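Local atomic coordinates of antifreeze protein (Marinomonas primoryensis, PDB entry 3P4G), a protein that probably binds ice through one face of a calcium-dependent beta-helix and so restrains the growth of ice crystals. Residues 167-181 with 186-200. Sequence-based numbering, arbitrary orientation. Where two conformers were deposited one is given.
With CA (calcium ion), chain L; CA (calcium ion), chain K; CA (calcium ion), chain M; MG (magnesium ion), chain T.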
loop_
_atom_site.group_PDB
_atom_site.type_symbol
_atom_site.label_atom_id
_atom_site.label_comp_id
_atom_site.label_asym_id
_atom_site.label_seq_id
_atom_site.Cartn_x
_atom_site.Cartn_y
_atom_site.Cartn_z
ATOM N N ASP A 167 0.029 -2.765 -10.051
ATOM C CA ASP A 167 -1.333 -2.999 -9.507
ATOM C C ASP A 167 -1.279 -3.607 -8.107
ATOM O O ASP A 167 -0.251 -4.189 -7.691
ATOM C CB ASP A 167 -2.086 -4.051 -10.363
ATOM C CG ASP A 167 -2.330 -3.602 -11.780
ATOM O OD1 ASP A 167 -2.359 -2.397 -12.064
ATOM O OD2 ASP A 167 -2.516 -4.486 -12.635
ATOM N N VAL A 168 -2.392 -3.487 -7.408
ATOM C CA VAL A 168 -2.587 -4.285 -6.183
ATOM C C VAL A 168 -3.658 -5.328 -6.504
ATOM O O VAL A 168 -4.803 -4.992 -6.833
ATOM C CB VAL A 168 -3.065 -3.425 -5.013
ATOM C CG1 VAL A 168 -3.368 -4.314 -3.780
ATOM C CG2 VAL A 168 -2.029 -2.342 -4.603
ATOM N N SER A 169 -3.285 -6.599 -6.366
ATOM C CA SER A 169 -4.252 -7.691 -6.525
ATOM C C SER A 169 -4.383 -8.437 -5.209
ATOM O O SER A 169 -5.383 -9.147 -4.989
ATOM C CB SER A 169 -3.811 -8.649 -7.634
ATOM O OG SER A 169 -3.960 -8.080 -8.952
ATOM N N GLY A 170 -3.394 -8.313 -4.327
ATOM C CA GLY A 170 -3.471 -8.897 -2.991
ATOM C C GLY A 170 -4.040 -7.935 -1.948
ATOM O O GLY A 170 -4.772 -6.971 -2.288
ATOM N N ILE A 171 -3.780 -8.227 -0.674
ATOM C CA ILE A 171 -4.311 -7.415 0.416
ATOM C C ILE A 171 -3.162 -6.662 1.102
ATOM O O ILE A 171 -2.266 -7.296 1.705
ATOM C CB ILE A 171 -5.096 -8.296 1.462
ATOM C CG1 ILE A 171 -6.346 -8.888 0.795
ATOM C CG2 ILE A 171 -5.550 -7.424 2.606
ATOM C CD1 ILE A 171 -7.028 -9.995 1.537
ATOM N N VAL A 172 -3.190 -5.331 0.991
ATOM C CA VAL A 172 -2.220 -4.437 1.655
ATOM C C VAL A 172 -2.845 -3.933 2.966
ATOM O O VAL A 172 -3.980 -3.413 2.972
ATOM C CB VAL A 172 -1.894 -3.229 0.741
ATOM C CG1 VAL A 172 -1.086 -2.142 1.470
ATOM C CG2 VAL A 172 -1.157 -3.679 -0.496
ATOM N N ASN A 173 -2.123 -4.135 4.063
ATOM C CA ASN A 173 -2.545 -3.648 5.360
ATOM C C ASN A 173 -1.416 -2.839 5.960
ATOM O O ASN A 173 -0.353 -3.364 6.282
ATOM C CB ASN A 173 -2.866 -4.742 6.314
ATOM C CG ASN A 173 -3.766 -4.242 7.446
ATOM O OD1 ASN A 173 -3.460 -3.255 8.234
ATOM N ND2 ASN A 173 -4.960 -4.835 7.465
ATOM N N MET A 174 -1.662 -1.558 6.098
ATOM C CA MET A 174 -0.605 -0.680 6.556
ATOM C C MET A 174 -0.476 -0.619 8.036
ATOM O O MET A 174 0.527 -0.082 8.547
ATOM C CB MET A 174 -0.811 0.720 5.959
ATOM C CG MET A 174 -0.749 0.721 4.405
ATOM S SD MET A 174 0.802 0.070 3.711
ATOM C CE MET A 174 2.021 1.320 4.236
ATOM N N GLY A 175 -1.453 -1.166 8.743
ATOM C CA GLY A 175 -1.326 -1.333 10.196
ATOM C C GLY A 175 -1.406 -0.000 10.949
ATOM O O GLY A 175 -1.833 1.047 10.399
ATOM N N THR A 176 -1.019 -0.028 12.199
ATOM C CA THR A 176 -1.148 1.164 13.054
ATOM C C THR A 176 -0.193 2.272 12.560
ATOM O O THR A 176 0.662 2.048 11.664
ATOM C CB THR A 176 -0.841 0.873 14.529
ATOM O OG1 THR A 176 0.557 0.569 14.675
ATOM C CG2 THR A 176 -1.755 -0.322 15.099
ATOM N N ASP A 177 -0.371 3.443 13.162
ATOM C CA ASP A 177 0.442 4.672 12.858
ATOM C C ASP A 177 0.142 5.269 11.471
ATOM O O ASP A 177 -0.806 4.847 10.784
ATOM C CB ASP A 177 1.936 4.378 13.147
ATOM C CG ASP A 177 2.117 3.853 14.551
ATOM O OD1 ASP A 177 2.439 2.646 14.713
ATOM O OD2 ASP A 177 1.884 4.650 15.513
ATOM N N ASN A 178 0.931 6.265 11.090
ATOM C CA ASN A 178 0.546 7.200 10.009
ATOM C C ASN A 178 1.297 6.797 8.738
ATOM O O ASN A 178 2.477 7.086 8.541
ATOM C CB ASN A 178 0.875 8.587 10.395
ATOM C CG ASN A 178 0.211 8.991 11.719
ATOM O OD1 ASN A 178 -0.921 8.577 12.047
ATOM N ND2 ASN A 178 0.922 9.814 12.485
ATOM N N ASP A 179 0.581 6.067 7.919
ATOM C CA ASP A 179 1.161 5.437 6.751
ATOM C C ASP A 179 0.792 6.131 5.430
ATOM O O ASP A 179 -0.289 6.729 5.312
ATOM C CB ASP A 179 0.627 4.016 6.625
ATOM C CG ASP A 179 0.856 3.181 7.894
ATOM O OD1 ASP A 179 2.021 2.847 8.244
ATOM O OD2 ASP A 179 -0.128 2.797 8.546
ATOM N N THR A 180 1.679 5.961 4.437
ATOM C CA THR A 180 1.494 6.504 3.056
ATOM C C THR A 180 1.540 5.330 2.114
ATOM O O THR A 180 2.420 4.466 2.234
ATOM C CB THR A 180 2.581 7.462 2.653
ATOM O OG1 THR A 180 2.433 8.631 3.468
ATOM C CG2 THR A 180 2.478 7.824 1.155
ATOM N N VAL A 181 0.576 5.299 1.210
ATOM C CA VAL A 181 0.606 4.319 0.088
ATOM C C VAL A 181 0.426 5.116 -1.196
ATOM O O VAL A 181 -0.443 5.994 -1.296
ATOM C CB VAL A 181 -0.554 3.321 0.180
ATOM C CG1 VAL A 181 -0.522 2.302 -0.990
ATOM C CG2 VAL A 181 -0.486 2.566 1.544
ATOM N N THR A 186 -3.549 0.095 -10.740
ATOM C CA THR A 186 -4.930 -0.158 -10.358
ATOM C C THR A 186 -5.036 -1.096 -9.181
ATOM O O THR A 186 -4.221 -2.024 -9.040
ATOM C CB THR A 186 -5.684 -0.724 -11.612
ATOM O OG1 THR A 186 -5.836 0.352 -12.571
ATOM C CG2 THR A 186 -7.054 -1.358 -11.286
ATOM N N ILE A 187 -5.997 -0.808 -8.307
ATOM C CA ILE A 187 -6.356 -1.749 -7.262
ATOM C C ILE A 187 -7.407 -2.625 -7.920
ATOM O O ILE A 187 -8.544 -2.195 -8.146
ATOM C CB ILE A 187 -6.874 -1.098 -5.995
ATOM C CG1 ILE A 187 -5.792 -0.203 -5.404
ATOM C CG2 ILE A 187 -7.215 -2.200 -4.944
ATOM C CD1 ILE A 187 -6.198 0.581 -4.129
ATOM N N ASN A 188 -6.992 -3.837 -8.251
ATOM C CA ASN A 188 -7.839 -4.813 -8.943
ATOM C C ASN A 188 -9.029 -5.288 -8.106
ATOM O O ASN A 188 -9.096 -5.038 -6.925
ATOM C CB ASN A 188 -6.987 -5.983 -9.441
ATOM C CG ASN A 188 -6.194 -5.640 -10.700
ATOM O OD1 ASN A 188 -6.717 -5.024 -11.646
ATOM N ND2 ASN A 188 -4.942 -6.109 -10.749
ATOM N N ALA A 189 -9.974 -5.971 -8.731
ATOM C CA ALA A 189 -11.171 -6.384 -8.025
ATOM C C ALA A 189 -10.838 -7.190 -6.781
ATOM O O ALA A 189 -11.562 -7.085 -5.785
ATOM C CB ALA A 189 -12.142 -7.174 -8.955
ATOM N N SER A 190 -9.759 -7.993 -6.831
ATOM C CA SER A 190 -9.405 -8.868 -5.705
ATOM C C SER A 190 -8.564 -8.116 -4.652
ATOM O O SER A 190 -8.342 -8.637 -3.528
ATOM C CB SER A 190 -8.613 -10.080 -6.218
ATOM O OG SER A 190 -7.370 -9.634 -6.808
ATOM N N GLY A 191 -8.091 -6.923 -5.020
ATOM C CA GLY A 191 -7.065 -6.190 -4.218
ATOM C C GLY A 191 -7.727 -5.317 -3.180
ATOM O O GLY A 191 -8.884 -4.853 -3.360
ATOM N N LYS A 192 -7.000 -5.062 -2.086
ATOM C CA LYS A 192 -7.464 -4.170 -1.028
ATOM C C LYS A 192 -6.314 -3.355 -0.517
ATOM O O LYS A 192 -5.178 -3.871 -0.412
ATOM C CB LYS A 192 -8.040 -4.961 0.137
ATOM C CG LYS A 192 -9.198 -5.865 -0.306
ATOM C CD LYS A 192 -9.998 -6.384 0.890
ATOM C CE LYS A 192 -10.898 -7.540 0.451
ATOM N NZ LYS A 192 -11.893 -7.134 -0.606
ATOM N N VAL A 193 -6.607 -2.124 -0.090
ATOM C CA VAL A 193 -5.599 -1.315 0.638
ATOM C C VAL A 193 -6.318 -0.837 1.873
ATOM O O VAL A 193 -7.276 -0.078 1.769
ATOM C CB VAL A 193 -5.034 -0.119 -0.140
ATOM C CG1 VAL A 193 -4.117 0.790 0.788
ATOM C CG2 VAL A 193 -4.229 -0.603 -1.327
ATOM N N LEU A 194 -5.852 -1.345 3.023
ATOM C CA LEU A 194 -6.418 -1.036 4.341
ATOM C C LEU A 194 -5.375 -0.224 5.071
ATOM O O LEU A 194 -4.286 -0.735 5.372
ATOM C CB LEU A 194 -6.721 -2.386 5.060
ATOM C CG LEU A 194 -7.480 -3.392 4.186
ATOM C CD1 LEU A 194 -7.673 -4.764 4.963
ATOM C CD2 LEU A 194 -8.828 -2.808 3.771
ATOM N N LEU A 195 -5.679 1.053 5.315
ATOM C CA LEU A 195 -4.699 1.993 5.919
ATOM C C LEU A 195 -4.698 1.849 7.453
ATOM O O LEU A 195 -3.701 2.178 8.143
ATOM C CB LEU A 195 -4.954 3.444 5.424
ATOM C CG LEU A 195 -5.010 3.599 3.919
ATOM C CD1 LEU A 195 -5.472 5.051 3.584
ATOM C CD2 LEU A 195 -3.642 3.327 3.251
ATOM N N ASP A 196 -5.807 1.312 7.961
ATOM C CA ASP A 196 -5.991 0.962 9.382
ATOM C C ASP A 196 -5.919 2.206 10.323
ATOM O O ASP A 196 -6.150 3.344 9.888
ATOM C CB ASP A 196 -4.985 -0.128 9.750
ATOM C CG ASP A 196 -5.520 -1.081 10.848
ATOM O OD1 ASP A 196 -5.174 -2.254 10.865
ATOM O OD2 ASP A 196 -6.348 -0.658 11.658
ATOM N N THR A 197 -5.577 2.008 11.587
ATOM C CA THR A 197 -5.502 3.157 12.524
ATOM C C THR A 197 -4.400 4.147 12.097
ATOM O O THR A 197 -3.482 3.817 11.313
ATOM C CB THR A 197 -5.342 2.734 13.998
ATOM O OG1 THR A 197 -3.981 2.383 14.271
ATOM C CG2 THR A 197 -6.291 1.551 14.373
ATOM N N GLY A 198 -4.468 5.364 12.621
ATOM C CA GLY A 198 -3.535 6.412 12.206
ATOM C C GLY A 198 -4.136 7.334 11.155
ATOM O O GLY A 198 -5.223 7.085 10.549
ATOM N N ASP A 199 -3.290 8.384 10.931
ATOM C CA ASP A 199 -3.721 9.447 9.980
ATOM C C ASP A 199 -3.018 9.123 8.686
ATOM O O ASP A 199 -1.814 9.384 8.535
ATOM C CB ASP A 199 -3.365 10.848 10.484
ATOM C CG ASP A 199 -4.213 11.275 11.665
ATOM O OD1 ASP A 199 -5.251 10.630 11.917
ATOM O OD2 ASP A 199 -3.920 12.245 12.397
ATOM N N ASP A 200 -3.701 8.364 7.768
ATOM C CA ASP A 200 -3.038 7.775 6.594
ATOM C C ASP A 200 -3.317 8.486 5.285
ATOM O O ASP A 200 -4.380 9.107 5.160
ATOM C CB ASP A 200 -3.493 6.341 6.454
ATOM C CG ASP A 200 -3.265 5.509 7.761
ATOM O OD1 ASP A 200 -2.129 5.125 8.106
ATOM O OD2 ASP A 200 -4.250 5.216 8.419
HETATM CA CA CA L . -2.186 3.343 9.522
HETATM CA CA CA K . 1.990 1.184 9.854
HETATM CA CA CA M . -6.432 5.620 9.164
HETATM MG MG MG T . -3.557 -4.114 -14.370
HETATM O O HOH W 1 -3.027 -2.228 -14.576
HETATM O O HOH W 2 -2.266 4.561 14.951
HETATM O O HOH W 3 -4.058 -6.296 -13.717
HETATM O O HOH W 4 -5.794 -3.891 -13.706
HETATM O O HOH W 5 -4.400 -4.560 -16.235
#
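Asp200 OD1 is gripped twice: by the calcium ion lying between the coils, at 2.3 Å, and by the backbone N-H of Asp179 on the neighbouring coil, at 2.9 Å, on its anti side. Its sister oxygen, OD2, binds the next calcium, as Asp179 splits its own carboxylate between the middle and the preceding ion, so each aspartate bridges two metals. Carbonyl oxygens of Gly175, Asp177, Leu195 and Thr197 complete the middle site, and the ions probably offset the crowding of these acceptors. Beside it, Asn178 OD1 takes the Asp199 N-H at 2.6 Å, almost straight at 176°. A row of shared calcium ions like this illustrates how a right-handed calcium-binding beta-helix stacks successive coils: strands 171-173 and 192-194 run parallel, their axes 4.7 Å apart at closest approach, with Val172, Val193, Leu195 and Val181 packed inside; Val181 CG2 meets Leu195 CD2 at 3.7 Å. On the outward face, Asn173 carries CG opposite its main-chain nitrogen (chi1 -159°), which sets ND2 against Leu194 CD1 while OD1 closes an Asx turn onto Gly175 N at 2.9 Å. With an alanine here the Asx-turn bond is lost, which is likely to leave the Gly175 N-H without its acceptor and Leu194 CD1 less covered. At the far bend, Asn188 ND2 donates to Ser169 OG at 2.8 Å, close to its amide plane, and Asp167 OD2 binds a magnesium ion whose waters also reach Asn188.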